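PDB 1NY1: peptidoglycan-N-acetylmuramic acid deacetylase PdaA from Bacillus subtilis, which deacetylates N-acetylmuramic acid residues in peptidoglycan glycan strands, a step toward the muramic delta-lactam of the spore cortex that germination requires. Local coordinates for residues V1-S13 / P142-T154. Numbering follows the deposited sequence.
Sequences VPNEPINWGFKRS and PRGVFSEYVLKET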
ATOM      1  N   VAL A   1       6.224   7.424  25.049  1.00 26.26           N
ATOM      2  CA  VAL A   1       7.030   6.886  23.919  1.00 26.92           C
ATOM      3  C   VAL A   1       7.606   8.016  23.077  1.00 26.31           C
ATOM      4  O   VAL A   1       6.996   9.074  22.938  1.00 28.19           O
ATOM      5  CB  VAL A   1       6.180   5.978  23.006  1.00 27.26           C
ATOM      6  CG1 VAL A   1       5.635   4.809  23.806  1.00 27.11           C
ATOM      7  CG2 VAL A   1       5.048   6.777  22.380  1.00 27.91           C
ATOM      8  N   PRO A   2       8.793   7.799  22.495  1.00 26.75           N
ATOM      9  CA  PRO A   2       9.432   8.824  21.665  1.00 26.27           C
ATOM     10  C   PRO A   2       8.662   9.160  20.392  1.00 25.55           C
ATOM     11  O   PRO A   2       7.945   8.323  19.841  1.00 24.12           O
ATOM     12  CB  PRO A   2      10.804   8.222  21.373  1.00 27.13           C
ATOM     13  CG  PRO A   2      10.528   6.756  21.362  1.00 28.08           C
ATOM     14  CD  PRO A   2       9.615   6.579  22.552  1.00 26.15           C
ATOM     15  N   ASN A   3       8.812  10.399  19.937  1.00 24.50           N
ATOM     16  CA  ASN A   3       8.143  10.846  18.726  1.00 23.83           C
ATOM     17  C   ASN A   3       9.158  11.347  17.707  1.00 24.09           C
ATOM     18  O   ASN A   3       8.929  12.341  17.012  1.00 22.12           O
ATOM     19  CB  ASN A   3       7.129  11.947  19.043  1.00 23.43           C
ATOM     20  CG  ASN A   3       6.337  12.373  17.820  1.00 25.29           C
ATOM     21  OD1 ASN A   3       5.940  11.539  17.001  1.00 25.58           O
ATOM     22  ND2 ASN A   3       6.091  13.671  17.694  1.00 23.60           N
ATOM     23  N   GLU A   4      10.288  10.655  17.629  1.00 24.15           N
ATOM     24  CA  GLU A   4      11.330  11.018  16.677  1.00 27.09           C
ATOM     25  C   GLU A   4      10.904  10.560  15.290  1.00 25.24           C
ATOM     26  O   GLU A   4      10.664   9.375  15.074  1.00 25.52           O
ATOM     27  CB  GLU A   4      12.656  10.358  17.066  1.00 28.97           C
ATOM     28  CG  GLU A   4      13.361  11.038  18.225  1.00 34.64           C
ATOM     29  CD  GLU A   4      13.850  12.428  17.863  1.00 36.08           C
ATOM     30  OE1 GLU A   4      14.612  12.543  16.878  1.00 37.60           O
ATOM     31  OE2 GLU A   4      13.475  13.396  18.560  1.00 39.40           O
ATOM     32  N   PRO A   5      10.781  11.498  14.337  1.00 25.15           N
ATOM     33  CA  PRO A   5      10.377  11.165  12.968  1.00 24.75           C
ATOM     34  C   PRO A   5      11.237  10.057  12.359  1.00 25.71           C
ATOM     35  O   PRO A   5      12.463  10.050  12.503  1.00 24.85           O
ATOM     36  CB  PRO A   5      10.541  12.490  12.235  1.00 25.13           C
ATOM     37  CG  PRO A   5      10.186  13.486  13.287  1.00 25.38           C
ATOM     38  CD  PRO A   5      10.911  12.957  14.504  1.00 24.79           C
ATOM     39  N   ILE A   6      10.578   9.121  11.682  1.00 24.65           N
ATOM     40  CA  ILE A   6      11.247   7.996  11.040  1.00 24.40           C
ATOM     41  C   ILE A   6      10.670   7.845   9.634  1.00 23.34           C
ATOM     42  O   ILE A   6       9.455   7.787   9.470  1.00 22.64           O
ATOM     43  CB  ILE A   6      10.996   6.677  11.818  1.00 25.13           C
ATOM     44  CG1 ILE A   6      11.435   6.832  13.276  1.00 25.79           C
ATOM     45  CG2 ILE A   6      11.760   5.532  11.169  1.00 25.63           C
ATOM     46  CD1 ILE A   6      11.113   5.628  14.140  1.00 26.97           C
ATOM     47  N   ASN A   7      11.532   7.808   8.622  1.00 23.88           N
ATOM     48  CA  ASN A   7      11.059   7.640   7.253  1.00 23.35           C
ATOM     49  C   ASN A   7      11.267   6.182   6.860  1.00 22.89           C
ATOM     50  O   ASN A   7      12.380   5.662   6.949  1.00 23.25           O
ATOM     51  CB  ASN A   7      11.823   8.549   6.278  1.00 26.92           C
ATOM     52  CG  ASN A   7      11.519  10.027   6.484  1.00 28.80           C
ATOM     53  OD1 ASN A   7      11.742  10.845   5.592  1.00 34.06           O
ATOM     54  ND2 ASN A   7      11.022  10.376   7.664  1.00 32.53           N
ATOM     55  N   TRP A   8      10.198   5.513   6.440  1.00 21.78           N
ATOM     56  CA  TRP A   8      10.330   4.120   6.052  1.00 19.83           C
ATOM     57  C   TRP A   8      11.252   3.996   4.846  1.00 20.44           C
ATOM     58  O   TRP A   8      10.974   4.546   3.782  1.00 19.72           O
ATOM     59  CB  TRP A   8       8.973   3.503   5.717  1.00 18.50           C
ATOM     60  CG  TRP A   8       9.106   2.042   5.488  1.00 17.31           C
ATOM     61  CD1 TRP A   8       9.043   1.380   4.295  1.00 17.66           C
ATOM     62  CD2 TRP A   8       9.449   1.066   6.471  1.00 18.29           C
ATOM     63  NE1 TRP A   8       9.335   0.048   4.476  1.00 15.79           N
ATOM     64  CE2 TRP A   8       9.586  -0.170   5.806  1.00 16.89           C
ATOM     65  CE3 TRP A   8       9.659   1.118   7.857  1.00 17.97           C
ATOM     66  CZ2 TRP A   8       9.924  -1.347   6.479  1.00 19.62           C
ATOM     67  CZ3 TRP A   8       9.996  -0.053   8.526  1.00 21.52           C
ATOM     68  CH2 TRP A   8      10.124  -1.268   7.835  1.00 19.20           C
ATOM     69  N   GLY A   9      12.347   3.269   5.033  1.00 20.39           N
ATOM     70  CA  GLY A   9      13.323   3.064   3.977  1.00 21.51           C
ATOM     71  C   GLY A   9      14.035   1.749   4.227  1.00 23.17           C
ATOM     72  O   GLY A   9      14.014   1.234   5.344  1.00 24.01           O
ATOM     73  N   PHE A  10      14.667   1.199   3.198  1.00 21.06           N
ATOM     74  CA  PHE A  10      15.357  -0.074   3.343  1.00 20.50           C
ATOM     75  C   PHE A  10      16.177  -0.352   2.092  1.00 19.62           C
ATOM     76  O   PHE A  10      15.853   0.137   1.003  1.00 17.70           O
ATOM     77  CB  PHE A  10      14.329  -1.196   3.516  1.00 20.76           C
ATOM     78  CG  PHE A  10      13.380  -1.307   2.358  1.00 21.63           C
ATOM     79  CD1 PHE A  10      13.707  -2.072   1.240  1.00 22.01           C
ATOM     80  CD2 PHE A  10      12.209  -0.559   2.336  1.00 21.54           C
ATOM     81  CE1 PHE A  10      12.886  -2.081   0.114  1.00 20.88           C
ATOM     82  CE2 PHE A  10      11.381  -0.557   1.217  1.00 21.55           C
ATOM     83  CZ  PHE A  10      11.721  -1.320   0.103  1.00 22.35           C
ATOM     84  N   LYS A  11      17.235  -1.137   2.246  1.00 19.15           N
ATOM     85  CA  LYS A  11      18.069  -1.508   1.111  1.00 20.27           C
ATOM     86  C   LYS A  11      17.168  -2.363   0.234  1.00 19.60           C
ATOM     87  O   LYS A  11      16.497  -3.268   0.728  1.00 19.49           O
ATOM     88  CB  LYS A  11      19.266  -2.339   1.569  1.00 21.99           C
ATOM     89  CG  LYS A  11      20.175  -1.630   2.550  1.00 28.02           C
ATOM     90  CD  LYS A  11      21.418  -1.086   1.866  1.00 30.07           C
ATOM     91  CE  LYS A  11      22.359  -2.211   1.441  1.00 31.99           C
ATOM     92  NZ  LYS A  11      22.908  -2.976   2.603  1.00 32.62           N
ATOM     93  N   ARG A  12      17.151  -2.074  -1.059  1.00 18.70           N
ATOM     94  CA  ARG A  12      16.323  -2.822  -1.993  1.00 17.37           C
ATOM     95  C   ARG A  12      16.650  -4.313  -2.007  1.00 18.53           C
ATOM     96  O   ARG A  12      17.752  -4.727  -1.639  1.00 17.46           O
ATOM     97  CB  ARG A  12      16.488  -2.249  -3.404  1.00 18.41           C
ATOM     98  CG  ARG A  12      16.000  -0.817  -3.550  1.00 18.07           C
ATOM     99  CD  ARG A  12      16.391  -0.209  -4.897  1.00 19.22           C
ATOM    100  NE  ARG A  12      15.825   1.127  -5.072  1.00 17.42           N
ATOM    101  CZ  ARG A  12      16.181   2.193  -4.365  1.00 19.53           C
ATOM    102  NH1 ARG A  12      17.118   2.089  -3.425  1.00 17.63           N
ATOM    103  NH2 ARG A  12      15.590   3.359  -4.582  1.00 16.18           N
ATOM    104  N   SER A  13      15.672  -5.111  -2.425  1.00 15.85           N
ATOM    105  CA  SER A  13      15.830  -6.552  -2.529  1.00 16.25           C
ATOM    106  C   SER A  13      16.918  -6.865  -3.555  1.00 16.82           C
ATOM    107  O   SER A  13      17.020  -6.194  -4.582  1.00 15.35           O
ATOM    108  CB  SER A  13      14.512  -7.186  -2.976  1.00 15.74           C
ATOM    109  OG  SER A  13      14.706  -8.512  -3.455  1.00 16.74           O
ATOM    110  N   PRO A 142       1.511   8.931   5.817  1.00 21.57           N
ATOM    111  CA  PRO A 142       1.792   9.835   4.700  1.00 24.12           C
ATOM    112  C   PRO A 142       3.302  10.001   4.500  1.00 25.92           C
ATOM    113  O   PRO A 142       4.036  10.265   5.453  1.00 26.72           O
ATOM    114  CB  PRO A 142       1.120  11.133   5.137  1.00 24.83           C
ATOM    115  CG  PRO A 142      -0.061  10.646   5.922  1.00 22.39           C
ATOM    116  CD  PRO A 142       0.535   9.526   6.749  1.00 22.87           C
ATOM    117  N   ARG A 143       3.754   9.824   3.262  1.00 27.09           N
ATOM    118  CA  ARG A 143       5.164   9.960   2.904  1.00 27.12           C
ATOM    119  C   ARG A 143       6.071   8.984   3.657  1.00 26.19           C
ATOM    120  O   ARG A 143       7.289   9.172   3.729  1.00 27.05           O
ATOM    121  CB  ARG A 143       5.619  11.405   3.146  1.00 29.05           C
ATOM    122  CG  ARG A 143       6.750  11.873   2.239  1.00 35.30           C
ATOM    123  CD  ARG A 143       6.957  13.381   2.354  1.00 38.66           C
ATOM    124  NE  ARG A 143       8.033  13.879   1.495  1.00 41.69           N
ATOM    125  CZ  ARG A 143       8.007  13.864   0.165  1.00 42.30           C
ATOM    126  NH1 ARG A 143       6.956  13.370  -0.477  1.00 42.49           N
ATOM    127  NH2 ARG A 143       9.031  14.354  -0.524  1.00 42.62           N
ATOM    128  N   GLY A 144       5.470   7.934   4.209  1.00 23.70           N
ATOM    129  CA  GLY A 144       6.229   6.938   4.940  1.00 22.47           C
ATOM    130  C   GLY A 144       6.852   7.463   6.219  1.00 21.99           C
ATOM    131  O   GLY A 144       7.757   6.840   6.773  1.00 22.41           O
ATOM    132  N   VAL A 145       6.372   8.605   6.696  1.00 20.80           N
ATOM    133  CA  VAL A 145       6.913   9.182   7.920  1.00 20.80           C
ATOM    134  C   VAL A 145       6.099   8.768   9.137  1.00 19.33           C
ATOM    135  O   VAL A 145       4.880   8.925   9.167  1.00 20.35           O
ATOM    136  CB  VAL A 145       6.952  10.723   7.852  1.00 22.17           C
ATOM    137  CG1 VAL A 145       7.456  11.287   9.169  1.00 20.61           C
ATOM    138  CG2 VAL A 145       7.849  11.164   6.713  1.00 23.03           C
ATOM    139  N   PHE A 146       6.783   8.235  10.142  1.00 18.97           N
ATOM    140  CA  PHE A 146       6.118   7.798  11.361  1.00 18.74           C
ATOM    141  C   PHE A 146       7.029   7.936  12.590  1.00 18.15           C
ATOM    142  O   PHE A 146       8.063   8.608  12.546  1.00 17.34           O
ATOM    143  CB  PHE A 146       5.647   6.344  11.208  1.00 18.01           C
ATOM    144  CG  PHE A 146       6.769   5.350  11.056  1.00 17.54           C
ATOM    145  CD1 PHE A 146       7.503   5.276   9.874  1.00 18.72           C
ATOM    146  CD2 PHE A 146       7.115   4.515  12.112  1.00 16.57           C
ATOM    147  CE1 PHE A 146       8.566   4.385   9.750  1.00 16.51           C
ATOM    148  CE2 PHE A 146       8.175   3.622  11.999  1.00 16.13           C
ATOM    149  CZ  PHE A 146       8.904   3.559  10.815  1.00 17.31           C
ATOM    150  N   SER A 147       6.633   7.297  13.685  1.00 17.81           N
ATOM    151  CA  SER A 147       7.395   7.329  14.929  1.00 18.12           C
ATOM    152  C   SER A 147       6.740   6.336  15.870  1.00 18.95           C
ATOM    153  O   SER A 147       5.667   5.817  15.574  1.00 17.57           O
ATOM    154  CB  SER A 147       7.346   8.726  15.555  1.00 19.41           C
ATOM    155  OG  SER A 147       6.024   9.048  15.976  1.00 16.90           O
ATOM    156  N   GLU A 148       7.375   6.060  16.999  1.00 19.46           N
ATOM    157  CA  GLU A 148       6.780   5.126  17.937  1.00 21.54           C
ATOM    158  C   GLU A 148       5.446   5.703  18.411  1.00 21.50           C
ATOM    159  O   GLU A 148       4.470   4.973  18.576  1.00 21.25           O
ATOM    160  CB  GLU A 148       7.727   4.886  19.110  1.00 22.90           C
ATOM    161  CG  GLU A 148       7.164   3.974  20.178  1.00 25.43           C
ATOM    162  CD  GLU A 148       8.248   3.259  20.950  1.00 26.88           C
ATOM    163  OE1 GLU A 148       9.412   3.706  20.883  1.00 29.30           O
ATOM    164  OE2 GLU A 148       7.934   2.256  21.625  1.00 27.56           O
ATOM    165  N   TYR A 149       5.405   7.019  18.605  1.00 21.01           N
ATOM    166  CA  TYR A 149       4.186   7.700  19.035  1.00 21.36           C
ATOM    167  C   TYR A 149       3.051   7.484  18.033  1.00 21.17           C
ATOM    168  O   TYR A 149       1.914   7.217  18.421  1.00 19.30           O
ATOM    169  CB  TYR A 149       4.447   9.200  19.190  1.00 21.86           C
ATOM    170  CG  TYR A 149       3.201  10.063  19.113  1.00 22.65           C
ATOM    171  CD1 TYR A 149       2.263  10.072  20.145  1.00 23.88           C
ATOM    172  CD2 TYR A 149       2.951  10.852  17.993  1.00 22.81           C
ATOM    173  CE1 TYR A 149       1.106  10.851  20.058  1.00 24.46           C
ATOM    174  CE2 TYR A 149       1.802  11.630  17.896  1.00 23.17           C
ATOM    175  CZ  TYR A 149       0.884  11.625  18.929  1.00 23.50           C
ATOM    176  OH  TYR A 149      -0.250  12.396  18.829  1.00 25.91           O
ATOM    177  N   VAL A 150       3.365   7.616  16.747  1.00 19.30           N
ATOM    178  CA  VAL A 150       2.374   7.436  15.690  1.00 19.11           C
ATOM    179  C   VAL A 150       1.902   5.987  15.628  1.00 18.06           C
ATOM    180  O   VAL A 150       0.715   5.721  15.433  1.00 17.52           O
ATOM    181  CB  VAL A 150       2.946   7.824  14.306  1.00 19.33           C
ATOM    182  CG1 VAL A 150       1.929   7.509  13.212  1.00 18.50           C
ATOM    183  CG2 VAL A 150       3.295   9.307  14.285  1.00 21.68           C
ATOM    184  N   LEU A 151       2.838   5.054  15.785  1.00 17.43           N
ATOM    185  CA  LEU A 151       2.504   3.634  15.749  1.00 17.51           C
ATOM    186  C   LEU A 151       1.651   3.249  16.951  1.00 18.33           C
ATOM    187  O   LEU A 151       0.694   2.487  16.827  1.00 18.30           O
ATOM    188  CB  LEU A 151       3.776   2.781  15.731  1.00 16.56           C
ATOM    189  CG  LEU A 151       4.584   2.761  14.436  1.00 16.28           C
ATOM    190  CD1 LEU A 151       5.802   1.868  14.608  1.00 17.15           C
ATOM    191  CD2 LEU A 151       3.706   2.254  13.294  1.00 18.39           C
ATOM    192  N   LYS A 152       2.006   3.785  18.116  1.00 20.09           N
ATOM    193  CA  LYS A 152       1.277   3.496  19.340  1.00 19.86           C
ATOM    194  C   LYS A 152      -0.149   4.032  19.268  1.00 20.14           C
ATOM    195  O   LYS A 152      -1.107   3.327  19.587  1.00 19.25           O
ATOM    196  CB  LYS A 152       2.005   4.118  20.534  1.00 21.49           C
ATOM    197  CG  LYS A 152       1.388   3.787  21.876  1.00 23.78           C
ATOM    198  CD  LYS A 152       1.993   4.641  22.980  1.00 26.17           C
ATOM    199  CE  LYS A 152       1.351   4.337  24.324  1.00 28.27           C
ATOM    200  NZ  LYS A 152       1.631   2.939  24.760  1.00 29.44           N
ATOM    201  N   GLU A 153      -0.288   5.283  18.842  1.00 20.10           N
ATOM    202  CA  GLU A 153      -1.599   5.909  18.738  1.00 21.08           C
ATOM    203  C   GLU A 153      -2.509   5.287  17.691  1.00 20.68           C
ATOM    204  O   GLU A 153      -3.690   5.051  17.955  1.00 18.98           O
ATOM    205  CB  GLU A 153      -1.453   7.403  18.447  1.00 22.82           C
ATOM    206  CG  GLU A 153      -1.573   8.257  19.683  1.00 29.34           C
ATOM    207  CD  GLU A 153      -2.877   7.999  20.411  1.00 30.29           C
ATOM    208  OE1 GLU A 153      -3.951   8.248  19.822  1.00 33.21           O
ATOM    209  OE2 GLU A 153      -2.829   7.534  21.567  1.00 32.91           O
ATOM    210  N   THR A 154      -1.970   5.033  16.502  1.00 18.95           N
ATOM    211  CA  THR A 154      -2.770   4.446  15.437  1.00 17.75           C
ATOM    212  C   THR A 154      -3.217   3.037  15.818  1.00 17.03           C
ATOM    213  O   THR A 154      -4.342   2.644  15.521  1.00 17.42           O
ATOM    214  CB  THR A 154      -1.994   4.434  14.091  1.00 17.85           C
ATOM    215  OG1 THR A 154      -0.739   3.756  14.248  1.00 17.49           O
ATOM    216  CG2 THR A 154      -1.740   5.864  13.620  1.00 19.59           C
TER
HETATM  217  O   HOH W   1       9.979   7.798  17.253  1.00 20.23           O
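Ile6 lies over one face of the Phe146 ring, its CB 4.0 Å from the ring centroid and 14° off the normal, a CH-pi contact; its CG2 reaches the rim at Phe146 CZ. Phe146 CG stands between its own backbone N and carbonyl carbon (chi1 65°), which folds the ring back under the neighbouring strand, where Phe146 CZ meets the edge of the Trp8 indole at CE3. Backbone hydrogen bonds tie Ile6 and Phe146 in both directions, N to O, and Trp8 N adds another to Gly144 O at 2.8 Å. On the opposite face of the ribbon from Ile6 and Phe146, Asn7 and Val145 run side by side, Asn7 ND2 3.4 Å from Val145 CG2. Where the helix starts, Ser147 OG does double duty: it donates to Asn3 OD1 (2.7 Å) in the carbonyl plane and, as N-cap, accepts from Val150 N. The Asn3 amide runs alongside the Tyr149 ring, planes 74° apart, while Val1 packs obliquely on Glu148 CG and Lys152 CD. Glu148 OE2 forms a salt bridge with Lys31 NZ and a hydrogen bond with Tyr32 OH. This two-stranded antiparallel ribbon with a capped helix joins residues 1-8 to 144-152 of the NodB-type deacetylase fold, Gly144 about 7 Å from the side chain of metal-binding His101.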